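Local coordinates for protein coronin (Toxoplasma gondii, PDB 4OZU) that binds actin, probably along its filaments, and contributes to parasite invasion and egress, represented here by its WD40 beta-propeller domain, at residues Ala47-Val52 and Gly56-Leu61; Leu187-Thr190 and Leu196-Val199; Phe275-Gly280 and Ile387-Val392; Cys292-Tyr297 and Ile347-Pro352. One frame throughout, in Å; residues are numbered along the deposited sequence. Where two conformers were deposited one is given.

Contact 1 of 4, residues Ala47-Val52 and Gly56-Leu61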
# COMPACT_ATOMS: atom_id res chain seq x y z
N ALA A 47 4.66 -11.46 -0.67
CA ALA A 47 3.47 -12.25 -0.43
C ALA A 47 2.58 -12.20 -1.66
O ALA A 47 2.30 -11.12 -2.18
CB ALA A 47 2.72 -11.74 0.80
N ALA A 48 2.14 -13.37 -2.13
CA ALA A 48 1.23 -13.44 -3.27
C ALA A 48 0.19 -14.54 -3.06
O ALA A 48 0.55 -15.70 -2.90
CB ALA A 48 2.02 -13.69 -4.55
N PRO A 49 -1.11 -14.17 -3.04
CA PRO A 49 -2.16 -15.18 -2.95
C PRO A 49 -1.99 -16.27 -4.01
O PRO A 49 -1.77 -15.97 -5.19
CB PRO A 49 -3.44 -14.38 -3.17
CG PRO A 49 -3.11 -13.03 -2.64
CD PRO A 49 -1.66 -12.80 -2.96
N TRP A 50 -2.09 -17.52 -3.57
CA TRP A 50 -1.80 -18.68 -4.41
C TRP A 50 -3.06 -19.19 -5.09
O TRP A 50 -4.17 -18.96 -4.59
CB TRP A 50 -1.15 -19.78 -3.57
CG TRP A 50 -0.16 -20.62 -4.32
CD1 TRP A 50 -0.27 -21.95 -4.63
CD2 TRP A 50 1.09 -20.19 -4.86
NE1 TRP A 50 0.84 -22.37 -5.32
CE2 TRP A 50 1.69 -21.30 -5.48
CE3 TRP A 50 1.77 -18.96 -4.87
CZ2 TRP A 50 2.93 -21.23 -6.11
CZ3 TRP A 50 3.00 -18.90 -5.50
CH2 TRP A 50 3.57 -20.02 -6.11
N ASP A 51 -2.89 -19.85 -6.22
CA ASP A 51 -4.02 -20.41 -6.97
C ASP A 51 -4.36 -21.79 -6.44
O ASP A 51 -3.86 -22.80 -6.94
CB ASP A 51 -3.68 -20.47 -8.46
CG ASP A 51 -4.80 -21.05 -9.29
OD1 ASP A 51 -5.97 -20.99 -8.85
OD2 ASP A 51 -4.51 -21.58 -10.38
N VAL A 52 -5.21 -21.83 -5.42
CA VAL A 52 -5.62 -23.08 -4.79
C VAL A 52 -7.13 -23.14 -4.65
O VAL A 52 -7.79 -22.10 -4.56
CB VAL A 52 -4.98 -23.26 -3.40
CG1 VAL A 52 -3.46 -23.34 -3.51
CG2 VAL A 52 -5.43 -22.13 -2.45
N GLY A 56 -8.00 -19.69 1.34
CA GLY A 56 -6.97 -18.87 0.76
C GLY A 56 -5.59 -19.28 1.25
O GLY A 56 -5.40 -19.61 2.42
N VAL A 57 -4.63 -19.27 0.33
CA VAL A 57 -3.25 -19.57 0.65
C VAL A 57 -2.39 -18.45 0.12
O VAL A 57 -2.59 -17.97 -0.99
CB VAL A 57 -2.79 -20.91 0.05
CG1 VAL A 57 -1.32 -21.17 0.33
CG2 VAL A 57 -3.63 -22.04 0.60
N LEU A 58 -1.44 -18.04 0.95
CA LEU A 58 -0.45 -17.04 0.59
C LEU A 58 0.86 -17.73 0.26
O LEU A 58 1.36 -18.54 1.05
CB LEU A 58 -0.27 -16.06 1.74
CG LEU A 58 0.15 -14.63 1.47
CD1 LEU A 58 -0.82 -13.92 0.54
CD2 LEU A 58 0.25 -13.90 2.80
N GLY A 59 1.41 -17.44 -0.92
CA GLY A 59 2.76 -17.84 -1.24
C GLY A 59 3.72 -16.81 -0.69
O GLY A 59 3.46 -15.61 -0.82
N ILE A 60 4.79 -17.27 -0.06
CA ILE A 60 5.82 -16.38 0.48
C ILE A 60 7.15 -16.66 -0.21
O ILE A 60 7.74 -17.73 -0.05
CB ILE A 60 5.96 -16.53 2.01
CG1 ILE A 60 4.65 -16.17 2.72
CG2 ILE A 60 7.09 -15.65 2.55
CD1 ILE A 60 4.21 -14.72 2.55
N LEU A 61 7.61 -15.67 -0.98
CA LEU A 61 8.86 -15.76 -1.73
C LEU A 61 9.89 -14.85 -1.10
O LEU A 61 9.53 -13.84 -0.49
CB LEU A 61 8.66 -15.35 -3.19
CG LEU A 61 7.82 -16.22 -4.12
CD1 LEU A 61 6.35 -16.21 -3.74
CD2 LEU A 61 8.00 -15.74 -5.55
O HOH W 1 -5.44 -18.52 -2.21

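Contact 2 of 4, residues Leu187-Thr190 and Leu196-Val199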
# COMPACT_ATOMS: atom_id res chain seq x y z
N LEU A 187 -6.94 8.16 9.76
CA LEU A 187 -7.17 7.22 8.68
C LEU A 187 -8.08 7.90 7.67
O LEU A 187 -8.95 8.69 8.04
CB LEU A 187 -7.81 5.94 9.21
CG LEU A 187 -7.96 4.80 8.21
CD1 LEU A 187 -6.88 3.75 8.41
CD2 LEU A 187 -9.34 4.20 8.35
N ALA A 188 -7.84 7.63 6.39
CA ALA A 188 -8.74 8.07 5.33
C ALA A 188 -9.30 6.85 4.66
O ALA A 188 -8.60 5.85 4.47
CB ALA A 188 -8.03 8.96 4.34
N CYS A 189 -10.58 6.91 4.30
CA CYS A 189 -11.21 5.81 3.59
C CYS A 189 -12.21 6.32 2.57
O CYS A 189 -12.74 7.42 2.71
CB CYS A 189 -11.90 4.85 4.57
SG CYS A 189 -13.16 5.61 5.61
N THR A 190 -12.42 5.52 1.53
CA THR A 190 -13.45 5.80 0.55
C THR A 190 -14.57 4.78 0.70
O THR A 190 -14.32 3.63 1.06
CB THR A 190 -12.91 5.75 -0.88
OG1 THR A 190 -12.21 4.51 -1.08
CG2 THR A 190 -11.94 6.92 -1.13
N LEU A 196 -15.20 10.47 0.57
CA LEU A 196 -13.92 10.33 1.23
C LEU A 196 -14.11 10.74 2.68
O LEU A 196 -14.55 11.85 2.95
CB LEU A 196 -12.86 11.20 0.55
CG LEU A 196 -11.50 11.29 1.26
CD1 LEU A 196 -10.75 9.97 1.17
CD2 LEU A 196 -10.69 12.42 0.66
N ASN A 197 -13.77 9.83 3.60
CA ASN A 197 -13.99 10.06 5.02
C ASN A 197 -12.69 10.03 5.79
O ASN A 197 -11.82 9.20 5.53
CB ASN A 197 -14.94 9.00 5.60
CG ASN A 197 -16.16 8.77 4.73
OD1 ASN A 197 -17.07 9.60 4.69
ND2 ASN A 197 -16.19 7.64 4.03
N ILE A 198 -12.55 10.97 6.72
CA ILE A 198 -11.39 11.04 7.60
C ILE A 198 -11.80 10.60 9.00
O ILE A 198 -12.79 11.10 9.55
CB ILE A 198 -10.80 12.45 7.66
CG1 ILE A 198 -10.64 13.05 6.25
CG2 ILE A 198 -9.47 12.42 8.39
CD1 ILE A 198 -9.75 12.24 5.32
N VAL A 199 -11.02 9.70 9.58
CA VAL A 199 -11.35 9.07 10.86
C VAL A 199 -10.24 9.25 11.87
O VAL A 199 -9.08 8.99 11.57
CB VAL A 199 -11.61 7.56 10.69
CG1 VAL A 199 -12.00 6.94 12.03
CG2 VAL A 199 -12.70 7.32 9.65

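Contact 3 of 4, residues Phe275-Gly280 and Ile387-Val392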
# COMPACT_ATOMS: atom_id res chain seq x y z
N PHE A 275 1.94 6.25 -2.93
CA PHE A 275 2.77 7.41 -2.63
C PHE A 275 4.11 7.02 -2.02
O PHE A 275 4.17 6.30 -1.02
CB PHE A 275 2.04 8.37 -1.69
CG PHE A 275 2.71 9.71 -1.52
CD1 PHE A 275 3.07 10.47 -2.62
CD2 PHE A 275 2.93 10.22 -0.25
CE1 PHE A 275 3.65 11.71 -2.45
CE2 PHE A 275 3.52 11.46 -0.08
CZ PHE A 275 3.88 12.21 -1.17
N ASP A 276 5.18 7.51 -2.64
CA ASP A 276 6.52 7.46 -2.08
C ASP A 276 6.69 8.74 -1.26
O ASP A 276 6.95 9.80 -1.80
CB ASP A 276 7.57 7.36 -3.20
CG ASP A 276 9.01 7.48 -2.71
OD1 ASP A 276 9.24 7.75 -1.51
OD2 ASP A 276 9.94 7.34 -3.56
N GLU A 277 6.51 8.61 0.05
CA GLU A 277 6.48 9.77 0.94
C GLU A 277 7.83 10.47 1.01
O GLU A 277 7.93 11.61 1.46
CB GLU A 277 6.04 9.35 2.34
CG GLU A 277 7.10 8.58 3.13
CD GLU A 277 8.04 9.50 3.90
OE1 GLU A 277 7.55 10.40 4.62
OE2 GLU A 277 9.28 9.33 3.79
N THR A 278 8.87 9.76 0.58
CA THR A 278 10.24 10.24 0.73
C THR A 278 10.68 11.13 -0.43
O THR A 278 11.43 12.09 -0.23
CB THR A 278 11.22 9.06 0.87
OG1 THR A 278 10.66 8.07 1.76
CG2 THR A 278 12.56 9.53 1.42
N THR A 279 10.22 10.82 -1.64
CA THR A 279 10.55 11.62 -2.83
C THR A 279 9.36 12.40 -3.38
O THR A 279 9.54 13.35 -4.14
CB THR A 279 11.10 10.75 -3.98
OG1 THR A 279 10.07 9.88 -4.45
CG2 THR A 279 12.31 9.94 -3.54
N GLY A 280 8.15 11.99 -3.02
CA GLY A 280 6.95 12.59 -3.57
C GLY A 280 6.43 11.94 -4.84
O GLY A 280 5.45 12.41 -5.42
N ILE A 387 7.50 9.77 12.38
CA ILE A 387 8.10 8.47 12.12
C ILE A 387 9.62 8.55 12.17
O ILE A 387 10.22 9.59 11.88
CB ILE A 387 7.68 7.86 10.76
CG1 ILE A 387 8.02 8.80 9.60
CG2 ILE A 387 6.19 7.53 10.77
CD1 ILE A 387 8.16 8.06 8.27
N ARG A 388 10.23 7.45 12.59
CA ARG A 388 11.67 7.39 12.63
C ARG A 388 12.20 7.13 11.23
O ARG A 388 11.58 6.43 10.43
CB ARG A 388 12.11 6.31 13.61
CG ARG A 388 11.88 6.71 15.06
CD ARG A 388 12.40 5.69 16.03
NE ARG A 388 12.12 6.05 17.41
CZ ARG A 388 12.40 5.28 18.46
NH1 ARG A 388 12.98 4.10 18.27
NH2 ARG A 388 12.11 5.68 19.68
N ARG A 389 13.36 7.73 10.96
CA ARG A 389 13.97 7.69 9.64
C ARG A 389 15.43 7.25 9.70
O ARG A 389 16.11 7.44 10.70
CB ARG A 389 13.88 9.06 8.98
CG ARG A 389 12.48 9.53 8.75
CD ARG A 389 12.42 10.90 8.10
NE ARG A 389 11.03 11.26 7.87
CZ ARG A 389 10.31 10.87 6.82
NH1 ARG A 389 10.86 10.12 5.86
NH2 ARG A 389 9.04 11.23 6.73
N ARG A 390 15.89 6.68 8.59
CA ARG A 390 17.27 6.24 8.47
C ARG A 390 17.82 6.69 7.14
O ARG A 390 17.21 6.46 6.10
CB ARG A 390 17.38 4.72 8.59
CG ARG A 390 18.81 4.19 8.48
CD ARG A 390 18.85 2.67 8.51
NE ARG A 390 18.65 2.13 9.85
CZ ARG A 390 19.61 1.98 10.76
NH1 ARG A 390 20.86 2.35 10.48
NH2 ARG A 390 19.33 1.48 11.95
N SER A 391 18.97 7.37 7.17
CA SER A 391 19.70 7.69 5.96
C SER A 391 20.50 6.47 5.54
O SER A 391 21.49 6.11 6.18
CB SER A 391 20.61 8.90 6.16
OG SER A 391 19.91 10.11 5.96
N VAL A 392 20.04 5.82 4.48
CA VAL A 392 20.65 4.59 3.98
C VAL A 392 21.72 4.94 2.97
O VAL A 392 21.53 5.84 2.16
CB VAL A 392 19.60 3.67 3.32
CG1 VAL A 392 20.22 2.35 2.90
CG2 VAL A 392 18.44 3.44 4.25

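Contact 4 of 4, residues Cys292-Tyr297 and Ile347-Pro352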
# COMPACT_ATOMS: atom_id res chain seq x y z
N CYS A 292 1.13 1.99 -16.36
CA CYS A 292 1.09 2.70 -15.09
C CYS A 292 1.75 4.06 -15.27
O CYS A 292 2.87 4.13 -15.77
CB CYS A 292 1.84 1.91 -14.00
SG CYS A 292 2.65 2.99 -12.79
N ARG A 293 1.07 5.13 -14.89
CA ARG A 293 1.67 6.45 -14.98
C ARG A 293 1.96 7.02 -13.60
O ARG A 293 1.36 6.61 -12.60
CB ARG A 293 0.79 7.41 -15.77
CG ARG A 293 -0.59 7.64 -15.22
CD ARG A 293 -1.37 8.58 -16.13
NE ARG A 293 -0.67 9.85 -16.31
CZ ARG A 293 -1.07 10.82 -17.12
NH1 ARG A 293 -2.16 10.68 -17.86
NH2 ARG A 293 -0.37 11.94 -17.20
N TYR A 294 2.91 7.94 -13.55
CA TYR A 294 3.32 8.51 -12.29
C TYR A 294 3.61 10.00 -12.39
O TYR A 294 3.89 10.56 -13.46
CB TYR A 294 4.55 7.78 -11.75
CG TYR A 294 5.55 7.34 -12.78
CD1 TYR A 294 5.39 6.14 -13.46
CD2 TYR A 294 6.68 8.11 -13.06
CE1 TYR A 294 6.32 5.72 -14.40
CE2 TYR A 294 7.60 7.69 -14.00
CZ TYR A 294 7.42 6.50 -14.66
OH TYR A 294 8.35 6.09 -15.60
N TYR A 295 3.50 10.62 -11.21
CA TYR A 295 3.57 12.05 -11.01
C TYR A 295 4.54 12.29 -9.87
O TYR A 295 4.80 11.38 -9.08
CB TYR A 295 2.20 12.62 -10.64
CG TYR A 295 1.10 12.31 -11.61
CD1 TYR A 295 0.46 11.07 -11.60
CD2 TYR A 295 0.67 13.25 -12.52
CE1 TYR A 295 -0.56 10.79 -12.49
CE2 TYR A 295 -0.34 12.98 -13.42
CZ TYR A 295 -0.95 11.75 -13.40
OH TYR A 295 -1.96 11.50 -14.30
N GLN A 296 5.06 13.51 -9.75
CA GLN A 296 5.71 13.91 -8.51
C GLN A 296 4.92 15.01 -7.83
O GLN A 296 4.59 16.02 -8.44
CB GLN A 296 7.14 14.40 -8.73
CG GLN A 296 7.86 14.52 -7.39
CD GLN A 296 9.24 15.13 -7.48
OE1 GLN A 296 9.52 15.96 -8.35
NE2 GLN A 296 10.12 14.72 -6.57
N TYR A 297 4.64 14.78 -6.55
CA TYR A 297 4.08 15.79 -5.67
C TYR A 297 5.26 16.49 -5.01
O TYR A 297 5.95 15.89 -4.19
CB TYR A 297 3.15 15.15 -4.65
CG TYR A 297 2.33 16.10 -3.80
CD1 TYR A 297 1.68 17.19 -4.35
CD2 TYR A 297 2.16 15.86 -2.44
CE1 TYR A 297 0.92 18.04 -3.56
CE2 TYR A 297 1.41 16.69 -1.65
CZ TYR A 297 0.79 17.78 -2.21
OH TYR A 297 0.03 18.60 -1.41
N ILE A 347 9.54 -4.10 -12.01
CA ILE A 347 9.73 -2.88 -12.79
C ILE A 347 10.43 -1.86 -11.91
O ILE A 347 9.89 -1.43 -10.90
CB ILE A 347 8.39 -2.26 -13.27
CG1 ILE A 347 7.46 -3.32 -13.88
CG2 ILE A 347 8.66 -1.14 -14.25
CD1 ILE A 347 7.95 -3.92 -15.15
N SER A 348 11.64 -1.47 -12.30
CA SER A 348 12.38 -0.44 -11.58
C SER A 348 11.99 0.94 -12.09
O SER A 348 11.73 1.12 -13.28
CB SER A 348 13.90 -0.64 -11.74
OG SER A 348 14.36 -1.76 -11.01
N PHE A 349 11.93 1.91 -11.18
CA PHE A 349 11.78 3.31 -11.55
C PHE A 349 13.06 4.03 -11.17
O PHE A 349 13.42 4.13 -9.99
CB PHE A 349 10.54 3.90 -10.88
CG PHE A 349 9.29 3.15 -11.21
CD1 PHE A 349 8.59 3.44 -12.37
CD2 PHE A 349 8.85 2.12 -10.41
CE1 PHE A 349 7.45 2.72 -12.70
CE2 PHE A 349 7.71 1.40 -10.73
CZ PHE A 349 7.01 1.71 -11.88
N ILE A 350 13.75 4.49 -12.21
CA ILE A 350 15.13 4.93 -12.13
C ILE A 350 15.28 6.36 -12.60
O ILE A 350 14.74 6.74 -13.64
CB ILE A 350 16.04 4.01 -12.97
CG1 ILE A 350 16.06 2.61 -12.37
CG2 ILE A 350 17.46 4.54 -13.04
CD1 ILE A 350 16.49 1.54 -13.32
N VAL A 351 16.00 7.17 -11.84
CA VAL A 351 16.37 8.51 -12.29
C VAL A 351 17.58 8.40 -13.21
O VAL A 351 18.62 7.90 -12.79
CB VAL A 351 16.71 9.43 -11.11
CG1 VAL A 351 17.10 10.82 -11.61
CG2 VAL A 351 15.53 9.52 -10.15
N PRO A 352 17.46 8.88 -14.46
CA PRO A 352 18.62 8.80 -15.35
C PRO A 352 19.71 9.76 -14.94
O PRO A 352 19.45 10.95 -14.75
CB PRO A 352 18.04 9.18 -16.72
CG PRO A 352 16.87 10.03 -16.41
CD PRO A 352 16.30 9.51 -15.12

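Contact 1 of 4, residues Ala47-Val52 and Gly56-Leu61
The carbonyl oxygen Val-57 O is met twice from Pro-49 and Trp-50: Trp-50 N donates to it over 2.7 Å with an angle of 170° at the hydrogen, and Pro-49 CA lends it a C-H...O contact. Just beyond, one water donates to Trp-50 O and accepts from Val-57 N, carrying the pairing on past the last direct bond. Farther along the hairpin, Ala-48 and Gly-59 form an antiparallel hydrogen-bonded pair, with Ala-48 N to Gly-59 O at 2.9 Å and Gly-59 N to Ala-48 O at 2.8 Å. Because Gly-59 carries no side chain, the indole of Trp-50 can come close there, CE3 lying 3.9 Å from Gly-59 CA. On the face of Ala-47, Pro-49, Leu-58 and Ile-60 the contacts across the hairpin are apolar. Leu-58, its CG swung away from the backbone N (chi1 -152°), forks so that CD1 lies 3.8 Å from Pro-49 CD while CD2 rests on Ala-47 CB, which Ile-60 CD1 also touches. Near the turn the side chains of Val-52 and Val-57 cross at about a right angle, CG2 against CG2. Within this WD40 beta-propeller blade, strand 73-75 continues the sheet beside 58-62, and strands 82-87 and 94-99 of the next sheet pack against Leu-58.

Contact 2 of 4, residues Leu187-Thr190 and Leu196-Val199
Cys-189 and Asn-197 face each other as an antiparallel hydrogen-bonded pair: Asn-197 N reaches Cys-189 O over 2.8 Å at an almost straight 175°, and Cys-189 N returns the bond to Asn-197 O at 2.9 Å. Leu-187 and Val-199 repeat the scheme two residues along. The pairs in between bring C-H groups to the same carbonyls, as where Ala-188 CA lies 3.3 Å from Asn-197 O. Side chains alternate about this framework. On one face Cys-189 SG, tucked between its own N and carbonyl carbon (chi1 58°), rests 3.8 Å from Asn-197 CB; on the other Ile-198 CD1 comes within 3.8 Å of Ala-188 CB and Leu-196 CD1 within 4.0 Å of Thr-190 CG2. The two strands are the middle pair of a four-stranded antiparallel sheet, one blade of the WD40 beta-propeller, with strands 175-180 and 205-211 outside them. The face of Ala-188 and Leu-196 packs on Cys-221 of the following blade, whereas Leu-187 and Val-199 meet Phe-157 of the preceding one. The polar tips find partners mostly within the same blade: Asn-197 OD1 with Ser-209 OG, ND2 weakly with Thr-191 OG1, Thr-190 OG1 with Ser-177 OG and, just before the next blade, Cys-219 O.

Contact 3 of 4, residues Phe275-Gly280 and Ile387-Val392
Two unlike chain shapes bring Glu-277 and Arg-389 together: the glutamate is folded, with CG turned between its backbone N and carbonyl carbon (chi1 73°) and the chain bent at chi2 (88°), whereas the arginine runs straight from CG to NE. Approaching from opposite directions, they form an end-on, bidentate salt bridge that ties a loop of one propeller blade, between strands 271-275 and 281-286, to segment 387-392, near the end of this WD40 fragment. Arg-389 NH2 meets Glu-277 OE1 at 2.7 Å and Arg-389 NH1 meets Glu-277 OE2 at the same 2.7 Å, both bonds nearly linear. Each oxygen is taken on its syn side and lies in the guanidinium plane, though the two flat groups are tilted by 25°. Further donors fix the rotation of the carboxylate: Thr-278 OG1 donates to Glu-277 OE2 from the anti side at 2.8 Å, and Leu-227 N binds OE1. So many donors would be expected to favour the charged carboxylate. Arg-389 NH1 has a second acceptor in Pro-366 O, and Pro-368, on the short strand paired with 389-390, touches both partners. The loop itself is shaped by an Asx turn, Asp-276 OD1 accepting from Thr-278 N at 2.9 Å. Over one face of the guanidinium, offset toward its rim, Ile-387 CD1 sits 3.6 Å above the plane.

Contact 4 of 4, residues Cys292-Tyr297 and Ile347-Pro352
Tyr-294 and Phe-349 bring their rings together between two neighbouring blades of the WD40 beta-propeller, and the tyrosine can be followed outward atom by atom. Its strand, 291-298, is the third of a four-stranded blade; strand 343-350, which carries Phe-349, lies in the sheet where the N-terminal strand 16-25 is added alongside strands 317-319, 331-339 and 343-350 from late in the domain, the Velcro closure familiar from WD40 propellers. From CB, which points toward 347-352, a chi1 of 37° places CG between the backbone N and the carbonyl carbon and directs the ring toward the neighbouring sheet. The first ring atom to make contact is Tyr-294 CD1, 4.1 Å from Phe-349 CE1. Next along the same side, Tyr-294 CE1 makes the closest approach, 3.6 Å from Phe-349 CE1, and is also 3.8 Å from Phe-349 CD1. Tyr-294 CZ then lies 4.0 Å from Phe-349 CD1. The pair is an offset edge-to-face stack: the edge of Phe-349 is presented to the face of Tyr-294, the planes stand at 77° and the centroids are 5.3 Å apart. Tyr-283, from strand 281-286, meets both rings at about 50°, so the pair belongs to a three-ring aromatic cluster, and Ala-17 of the closing strand packs on Phe-349. At the tip, Tyr-294 OH is hydrogen-bonded to Leu-15 O and lies 4.2 Å from Phe-349 CD1.

Contacts 1 and 2 are beta hairpins, each within a single propeller sheet, with centres about 29 Å apart on opposite sides of the chain's centre; backbone bonds dominate both, though contact 1 gives way to water near its turn while contact 2 stays regular. Contacts 3 and 4 join parts distant in sequence through side chains alone, one by charge and the other by aromatic rings. Contact 3 is only partly buried, whereas the other three are buried. One segment of contact 3 and one of contact 4 lie in the same blade: Gly-280 O lies 2.7 Å from Tyr-297 N, a probable hydrogen bond, so the charged loop and the aromatic strand are direct neighbours.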